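Local coordinates for Phosphoglucosamine/phosphogalactosamine mutase (Sulfolobus tokodaii, PDB 2F7L), which interconverts the 6-phosphates and 1-phosphates of glucosamine and galactosamine, with magnesium as cofactor, for the synthesis of UDP-GlcNAc and UDP-GalNAc, at residues A323-E326 with G330-Y333; K315-N320 with H336-D341. All coordinates share one frame; numbering follows the deposited sequence.

Contact 1 of 2, residues A323-E326 with G330-Y333; sequences AGFE and GFMY
G324 and M332 face each other as the hydrogen-bonded pair of two antiparallel strands. G324 N donates to M332 O at 3.1 Å, on a lone pair in the carbonyl plane. In return, M332 N donates to G324 O at 2.7 Å; the N-H runs nearly straight, at 172°, but the donor stands above the carbonyl plane. Further along, E326 N meets G330 O at 3.1 Å, nearly end-on to the C=O. G330 O also receives a CA-H...O contact from F325. On the other side of strand 323-326, A323 and F325 form backbone hydrogen bonds with V282, and F325 O accepts one from T283 OG1. The E326 carboxylate turns to S309 OG and N328 ND2 through OE2.

F325 and F331 form the adjoining non-hydrogen-bonded pair, with both side chains on one face. CD1 of F331 lies 3.5 Å from F325 CB, and CZ of F331 lies 3.6 Å from A323 CB. F331 CG is anti to its backbone N (chi1 173°), which lays the ring beside G324 O and the A323 methyl. On the other face, M332 bends at chi2 and chi3 over the bare backbone of G324. The positive phi of G330 suits glycine. The arrangement is a tight beta hairpin that adds antiparallel strand 329-332 to the edge of the mixed sheet of alpha/beta/alpha domain III, next to inner strand 323-326.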
ATOM      1  N   ALA A 323       0.330 -14.459  -3.882  1.00 44.99           N
ATOM      2  CA  ALA A 323       0.124 -13.010  -3.869  1.00 44.01           C
ATOM      3  C   ALA A 323       0.002 -12.525  -2.431  1.00 43.75           C
ATOM      4  O   ALA A 323       0.082 -13.319  -1.491  1.00 44.57           O
ATOM      5  CB  ALA A 323      -1.144 -12.639  -4.643  1.00 42.83           C
ATOM      6  N   GLY A 324      -0.178 -11.219  -2.260  1.00 42.20           N
ATOM      7  CA  GLY A 324      -0.340 -10.670  -0.932  1.00 40.07           C
ATOM      8  C   GLY A 324      -1.221  -9.456  -1.071  1.00 39.23           C
ATOM      9  O   GLY A 324      -1.398  -8.965  -2.174  1.00 39.77           O
ATOM     10  N   PHE A 325      -1.814  -8.991   0.019  1.00 38.64           N
ATOM     11  CA  PHE A 325      -2.628  -7.786  -0.034  1.00 38.27           C
ATOM     12  C   PHE A 325      -3.005  -7.283   1.356  1.00 39.16           C
ATOM     13  O   PHE A 325      -2.853  -7.997   2.356  1.00 38.95           O
ATOM     14  CB  PHE A 325      -3.886  -7.993  -0.888  1.00 36.95           C
ATOM     15  CG  PHE A 325      -4.910  -8.914  -0.279  1.00 36.62           C
ATOM     16  CD1 PHE A 325      -4.838 -10.292  -0.472  1.00 37.17           C
ATOM     17  CD2 PHE A 325      -5.962  -8.400   0.480  1.00 35.86           C
ATOM     18  CE1 PHE A 325      -5.803 -11.151   0.081  1.00 36.10           C
ATOM     19  CE2 PHE A 325      -6.921  -9.239   1.034  1.00 35.62           C
ATOM     20  CZ  PHE A 325      -6.842 -10.620   0.834  1.00 35.72           C
ATOM     21  N   GLU A 326      -3.454  -6.029   1.410  1.00 39.61           N
ATOM     22  CA  GLU A 326      -3.884  -5.407   2.652  1.00 40.86           C
ATOM     23  C   GLU A 326      -5.328  -4.991   2.474  1.00 40.61           C
ATOM     24  O   GLU A 326      -5.773  -4.794   1.357  1.00 41.20           O
ATOM     25  CB  GLU A 326      -3.055  -4.164   2.980  1.00 42.20           C
ATOM     26  CG  GLU A 326      -1.641  -4.433   3.441  1.00 44.72           C
ATOM     27  CD  GLU A 326      -1.220  -3.512   4.588  1.00 47.22           C
ATOM     28  OE1 GLU A 326      -1.461  -3.862   5.774  1.00 47.46           O
ATOM     29  OE2 GLU A 326      -0.658  -2.423   4.306  1.00 49.02           O
ATOM     30  N   GLY A 330      -3.964  -1.910  -2.352  1.00 35.37           N
ATOM     31  CA  GLY A 330      -2.608  -2.424  -2.279  1.00 36.63           C
ATOM     32  C   GLY A 330      -2.626  -3.944  -2.217  1.00 36.33           C
ATOM     33  O   GLY A 330      -3.029  -4.581  -1.246  1.00 35.43           O
ATOM     34  N   PHE A 331      -2.164  -4.504  -3.316  1.00 37.24           N
ATOM     35  CA  PHE A 331      -2.134  -5.923  -3.565  1.00 38.00           C
ATOM     36  C   PHE A 331      -0.775  -6.220  -4.233  1.00 38.22           C
ATOM     37  O   PHE A 331      -0.310  -5.436  -5.073  1.00 37.95           O
ATOM     38  CB  PHE A 331      -3.306  -6.211  -4.514  1.00 38.63           C
ATOM     39  CG  PHE A 331      -3.349  -7.608  -5.038  1.00 40.60           C
ATOM     40  CD1 PHE A 331      -3.950  -8.625  -4.300  1.00 40.95           C
ATOM     41  CD2 PHE A 331      -2.790  -7.910  -6.278  1.00 40.51           C
ATOM     42  CE1 PHE A 331      -3.994  -9.917  -4.794  1.00 42.24           C
ATOM     43  CE2 PHE A 331      -2.826  -9.196  -6.779  1.00 41.35           C
ATOM     44  CZ  PHE A 331      -3.428 -10.207  -6.041  1.00 41.75           C
ATOM     45  N   MET A 332      -0.135  -7.327  -3.864  1.00 38.34           N
ATOM     46  CA  MET A 332       1.160  -7.682  -4.461  1.00 39.48           C
ATOM     47  C   MET A 332       1.052  -8.877  -5.399  1.00 38.71           C
ATOM     48  O   MET A 332       0.614  -9.943  -4.997  1.00 39.37           O
ATOM     49  CB  MET A 332       2.211  -7.959  -3.378  1.00 40.70           C
ATOM     50  CG  MET A 332       1.651  -8.171  -1.972  1.00 44.68           C
ATOM     51  SD  MET A 332       1.090  -6.671  -1.062  1.00 46.53           S
ATOM     52  CE  MET A 332       2.727  -6.211  -0.308  1.00 47.84           C
ATOM     53  N   TYR A 333       1.449  -8.675  -6.654  1.00 38.34           N
ATOM     54  CA  TYR A 333       1.395  -9.705  -7.694  1.00 37.56           C
ATOM     55  C   TYR A 333       2.830 -10.083  -8.060  1.00 36.35           C
ATOM     56  O   TYR A 333       3.439  -9.462  -8.917  1.00 35.75           O
ATOM     57  CB  TYR A 333       0.648  -9.150  -8.914  1.00 38.57           C
ATOM     58  CG  TYR A 333       0.329 -10.177  -9.968  1.00 40.09           C
ATOM     59  CD1 TYR A 333      -0.341 -11.348  -9.639  1.00 41.39           C
ATOM     60  CD2 TYR A 333       0.754 -10.009 -11.277  1.00 40.17           C
ATOM     61  CE1 TYR A 333      -0.565 -12.343 -10.598  1.00 43.05           C
ATOM     62  CE2 TYR A 333       0.537 -10.983 -12.244  1.00 41.52           C
ATOM     63  CZ  TYR A 333      -0.115 -12.156 -11.902  1.00 42.76           C
ATOM     64  OH  TYR A 333      -0.245 -13.168 -12.837  1.00 43.96           O
TER

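Contact 2 of 2, residues K315-N320 with H336-D341; sequences KVADEN and HQYVRD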
ATOM      1  N   LYS A 315       7.459 -10.979   3.175  1.00 37.00           N
ATOM      2  CA  LYS A 315       6.903 -12.291   3.469  1.00 36.95           C
ATOM      3  C   LYS A 315       6.421 -12.970   2.187  1.00 37.19           C
ATOM      4  O   LYS A 315       6.637 -14.155   1.991  1.00 36.78           O
ATOM      5  CB  LYS A 315       5.745 -12.180   4.468  1.00 36.95           C
ATOM      6  CG  LYS A 315       5.269 -13.520   5.021  1.00 36.72           C
ATOM      7  CD  LYS A 315       4.174 -13.362   6.055  1.00 37.13           C
ATOM      8  CE  LYS A 315       3.497 -14.691   6.370  1.00 36.79           C
ATOM      9  NZ  LYS A 315       4.441 -15.705   6.919  1.00 35.86           N
ATOM     10  N   VAL A 316       5.758 -12.239   1.306  1.00 38.51           N
ATOM     11  CA  VAL A 316       5.322 -12.876   0.072  1.00 39.87           C
ATOM     12  C   VAL A 316       6.568 -13.421  -0.637  1.00 41.58           C
ATOM     13  O   VAL A 316       6.617 -14.607  -0.989  1.00 41.61           O
ATOM     14  CB  VAL A 316       4.571 -11.909  -0.867  1.00 38.48           C
ATOM     15  CG1 VAL A 316       4.150 -12.644  -2.132  1.00 37.67           C
ATOM     16  CG2 VAL A 316       3.354 -11.370  -0.179  1.00 37.34           C
ATOM     17  N   ALA A 317       7.572 -12.570  -0.840  1.00 43.26           N
ATOM     18  CA  ALA A 317       8.802 -13.030  -1.483  1.00 45.63           C
ATOM     19  C   ALA A 317       9.380 -14.219  -0.687  1.00 46.90           C
ATOM     20  O   ALA A 317       9.445 -15.335  -1.200  1.00 47.29           O
ATOM     21  CB  ALA A 317       9.828 -11.889  -1.568  1.00 44.67           C
ATOM     22  N   ASP A 318       9.772 -13.970   0.563  1.00 48.32           N
ATOM     23  CA  ASP A 318      10.334 -14.984   1.454  1.00 50.23           C
ATOM     24  C   ASP A 318       9.627 -16.350   1.496  1.00 51.24           C
ATOM     25  O   ASP A 318      10.247 -17.360   1.852  1.00 51.55           O
ATOM     26  CB  ASP A 318      10.404 -14.435   2.874  1.00 51.86           C
ATOM     27  CG  ASP A 318      11.621 -13.562   3.099  1.00 54.56           C
ATOM     28  OD1 ASP A 318      11.989 -12.795   2.180  1.00 55.79           O
ATOM     29  OD2 ASP A 318      12.210 -13.632   4.202  1.00 56.43           O
ATOM     30  N   GLU A 319       8.342 -16.399   1.158  1.00 51.26           N
ATOM     31  CA  GLU A 319       7.650 -17.675   1.190  1.00 51.59           C
ATOM     32  C   GLU A 319       7.066 -18.023  -0.172  1.00 51.79           C
ATOM     33  O   GLU A 319       6.109 -18.803  -0.303  1.00 52.06           O
ATOM     34  CB  GLU A 319       6.587 -17.698   2.320  1.00 51.76           C
ATOM     35  CG  GLU A 319       5.216 -17.091   2.045  1.00 52.00           C
ATOM     36  CD  GLU A 319       4.249 -17.296   3.234  1.00 53.16           C
ATOM     37  OE1 GLU A 319       4.510 -16.762   4.339  1.00 52.91           O
ATOM     38  OE2 GLU A 319       3.228 -17.999   3.067  1.00 52.90           O
ATOM     39  N   ASN A 320       7.668 -17.429  -1.193  1.00 51.51           N
ATOM     40  CA  ASN A 320       7.272 -17.683  -2.565  1.00 51.51           C
ATOM     41  C   ASN A 320       5.770 -17.865  -2.668  1.00 50.67           C
ATOM     42  O   ASN A 320       5.292 -18.832  -3.247  1.00 50.08           O
ATOM     43  CB  ASN A 320       7.982 -18.939  -3.041  1.00 53.15           C
ATOM     44  CG  ASN A 320       7.792 -19.189  -4.508  1.00 55.57           C
ATOM     45  OD1 ASN A 320       8.260 -18.411  -5.349  1.00 56.30           O
ATOM     46  ND2 ASN A 320       7.101 -20.287  -4.838  1.00 56.88           N
ATOM     47  N   HIS A 336       4.845  -9.842 -11.351  1.00 34.08           N
ATOM     48  CA  HIS A 336       5.208  -8.469 -11.695  1.00 33.43           C
ATOM     49  C   HIS A 336       6.255  -8.035 -10.667  1.00 32.61           C
ATOM     50  O   HIS A 336       7.442  -7.972 -10.955  1.00 32.09           O
ATOM     51  CB  HIS A 336       3.994  -7.563 -11.582  1.00 33.60           C
ATOM     52  CG  HIS A 336       4.252  -6.156 -12.007  1.00 34.22           C
ATOM     53  ND1 HIS A 336       3.711  -5.070 -11.349  1.00 33.85           N
ATOM     54  CD2 HIS A 336       4.919  -5.658 -13.073  1.00 34.19           C
ATOM     55  CE1 HIS A 336       4.026  -3.964 -11.995  1.00 33.35           C
ATOM     56  NE2 HIS A 336       4.757  -4.293 -13.045  1.00 34.86           N
ATOM     57  N   GLN A 337       5.787  -7.721  -9.465  1.00 32.72           N
ATOM     58  CA  GLN A 337       6.662  -7.352  -8.361  1.00 32.85           C
ATOM     59  C   GLN A 337       6.019  -7.658  -7.012  1.00 33.84           C
ATOM     60  O   GLN A 337       4.801  -7.861  -6.926  1.00 34.68           O
ATOM     61  CB  GLN A 337       7.106  -5.884  -8.446  1.00 31.68           C
ATOM     62  CG  GLN A 337       6.056  -4.823  -8.564  1.00 29.14           C
ATOM     63  CD  GLN A 337       6.702  -3.462  -8.734  1.00 28.85           C
ATOM     64  OE1 GLN A 337       7.910  -3.322  -8.552  1.00 29.17           O
ATOM     65  NE2 GLN A 337       5.908  -2.452  -9.072  1.00 28.14           N
ATOM     66  N   TYR A 338       6.846  -7.710  -5.969  1.00 33.77           N
ATOM     67  CA  TYR A 338       6.378  -8.023  -4.628  1.00 34.35           C
ATOM     68  C   TYR A 338       5.673  -6.898  -3.890  1.00 34.74           C
ATOM     69  O   TYR A 338       5.006  -7.152  -2.886  1.00 36.73           O
ATOM     70  CB  TYR A 338       7.539  -8.528  -3.771  1.00 33.84           C
ATOM     71  CG  TYR A 338       8.061  -9.866  -4.228  1.00 34.31           C
ATOM     72  CD1 TYR A 338       7.265 -11.027  -4.137  1.00 34.26           C
ATOM     73  CD2 TYR A 338       9.320  -9.971  -4.819  1.00 33.55           C
ATOM     74  CE1 TYR A 338       7.714 -12.225  -4.631  1.00 33.17           C
ATOM     75  CE2 TYR A 338       9.773 -11.165  -5.308  1.00 32.17           C
ATOM     76  CZ  TYR A 338       8.972 -12.273  -5.216  1.00 33.57           C
ATOM     77  OH  TYR A 338       9.452 -13.430  -5.745  1.00 35.64           O
ATOM     78  N   VAL A 339       5.807  -5.670  -4.379  1.00 33.77           N
ATOM     79  CA  VAL A 339       5.181  -4.527  -3.724  1.00 33.38           C
ATOM     80  C   VAL A 339       3.744  -4.271  -4.159  1.00 32.88           C
ATOM     81  O   VAL A 339       3.289  -4.814  -5.158  1.00 33.60           O
ATOM     82  CB  VAL A 339       6.016  -3.212  -3.943  1.00 33.66           C
ATOM     83  CG1 VAL A 339       7.383  -3.330  -3.245  1.00 32.29           C
ATOM     84  CG2 VAL A 339       6.173  -2.920  -5.435  1.00 32.06           C
ATOM     85  N   ARG A 340       3.033  -3.454  -3.389  1.00 32.34           N
ATOM     86  CA  ARG A 340       1.660  -3.088  -3.704  1.00 32.46           C
ATOM     87  C   ARG A 340       1.720  -2.262  -4.973  1.00 31.81           C
ATOM     88  O   ARG A 340       2.485  -1.306  -5.038  1.00 31.22           O
ATOM     89  CB  ARG A 340       1.084  -2.210  -2.611  1.00 34.05           C
ATOM     90  CG  ARG A 340       1.676  -2.454  -1.274  1.00 36.40           C
ATOM     91  CD  ARG A 340       1.089  -1.492  -0.324  1.00 39.12           C
ATOM     92  NE  ARG A 340       1.993  -0.384  -0.058  1.00 42.49           N
ATOM     93  CZ  ARG A 340       1.691   0.624   0.753  1.00 42.91           C
ATOM     94  NH1 ARG A 340       0.502   0.651   1.362  1.00 42.53           N
ATOM     95  NH2 ARG A 340       2.576   1.586   0.968  1.00 43.03           N
ATOM     96  N   ASP A 341       0.890  -2.595  -5.958  1.00 31.57           N
ATOM     97  CA  ASP A 341       0.904  -1.894  -7.235  1.00 31.12           C
ATOM     98  C   ASP A 341      -0.515  -1.629  -7.752  1.00 31.45           C
ATOM     99  O   ASP A 341      -1.136  -2.501  -8.349  1.00 32.31           O
ATOM    100  CB  ASP A 341       1.704  -2.747  -8.227  1.00 30.73           C
ATOM    101  CG  ASP A 341       2.030  -2.015  -9.502  1.00 32.36           C
ATOM    102  OD1 ASP A 341       1.111  -1.410 -10.103  1.00 33.06           O
ATOM    103  OD2 ASP A 341       3.204  -2.056  -9.921  1.00 33.14           O
TER
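The last turn of helix 309-318 packs against an irregular loop, and the backbones come closest at A317 and Y338, whose CA atoms are 6.4 Å apart. The helix closes with a Schellman motif. N320, with positive phi, is its C-prime residue; N320 N bonds to A317 O at 2.7 Å, and A321 N bonds to V316 O.

Y338 carries the contact. Its CG is anti to the carbonyl carbon (chi1 -67°), and the ring reaches across to the helix. The methyl of A317 sits over the ring centre in a CH-pi contact, with CB 3.5 Å from the centroid and only 2° off the ring normal. A317 CA lies over the same ring, 3.4 Å from Y338 CE1. V316 comes from another direction: its CG1 approaches the ring edge, 4.0 Å from Y338 CD1.

The loop is braced from within. Q337 NE2 donates to the anti lone pair of D341 OD2 at 2.9 Å. D341 OD1 caps M344 N at the start of helix 342-356.

V316 also packs on V282 of strand 280-284. Beyond the loop, Q337, V339 and D341 touch helix 76-86, while H336 lies against helix 151-160 and stacks on Y81. The loop thus bridges the end of helix 309-318 and these two helices.

The chain runs through helix 309-318, strand 323-326, strand 329-332, the loop 336-341 and then helix 342-356. Contact 1 therefore falls between the two halves of contact 2, and all four segments belong to domain III. The centres of the two contacts are about 8 Å apart, and the contacts touch: F331 O and D341 N are 3.2 Å apart, a probable hydrogen bond, and G330 packs on R340. The hairpin and the loop thus lie side by side near the probable magnesium site. G330 lies about 6 Å from the side chain of D245, a magnesium ligand by similarity. R340 forms a salt bridge with D245, which joins the loop of domain III to domain II.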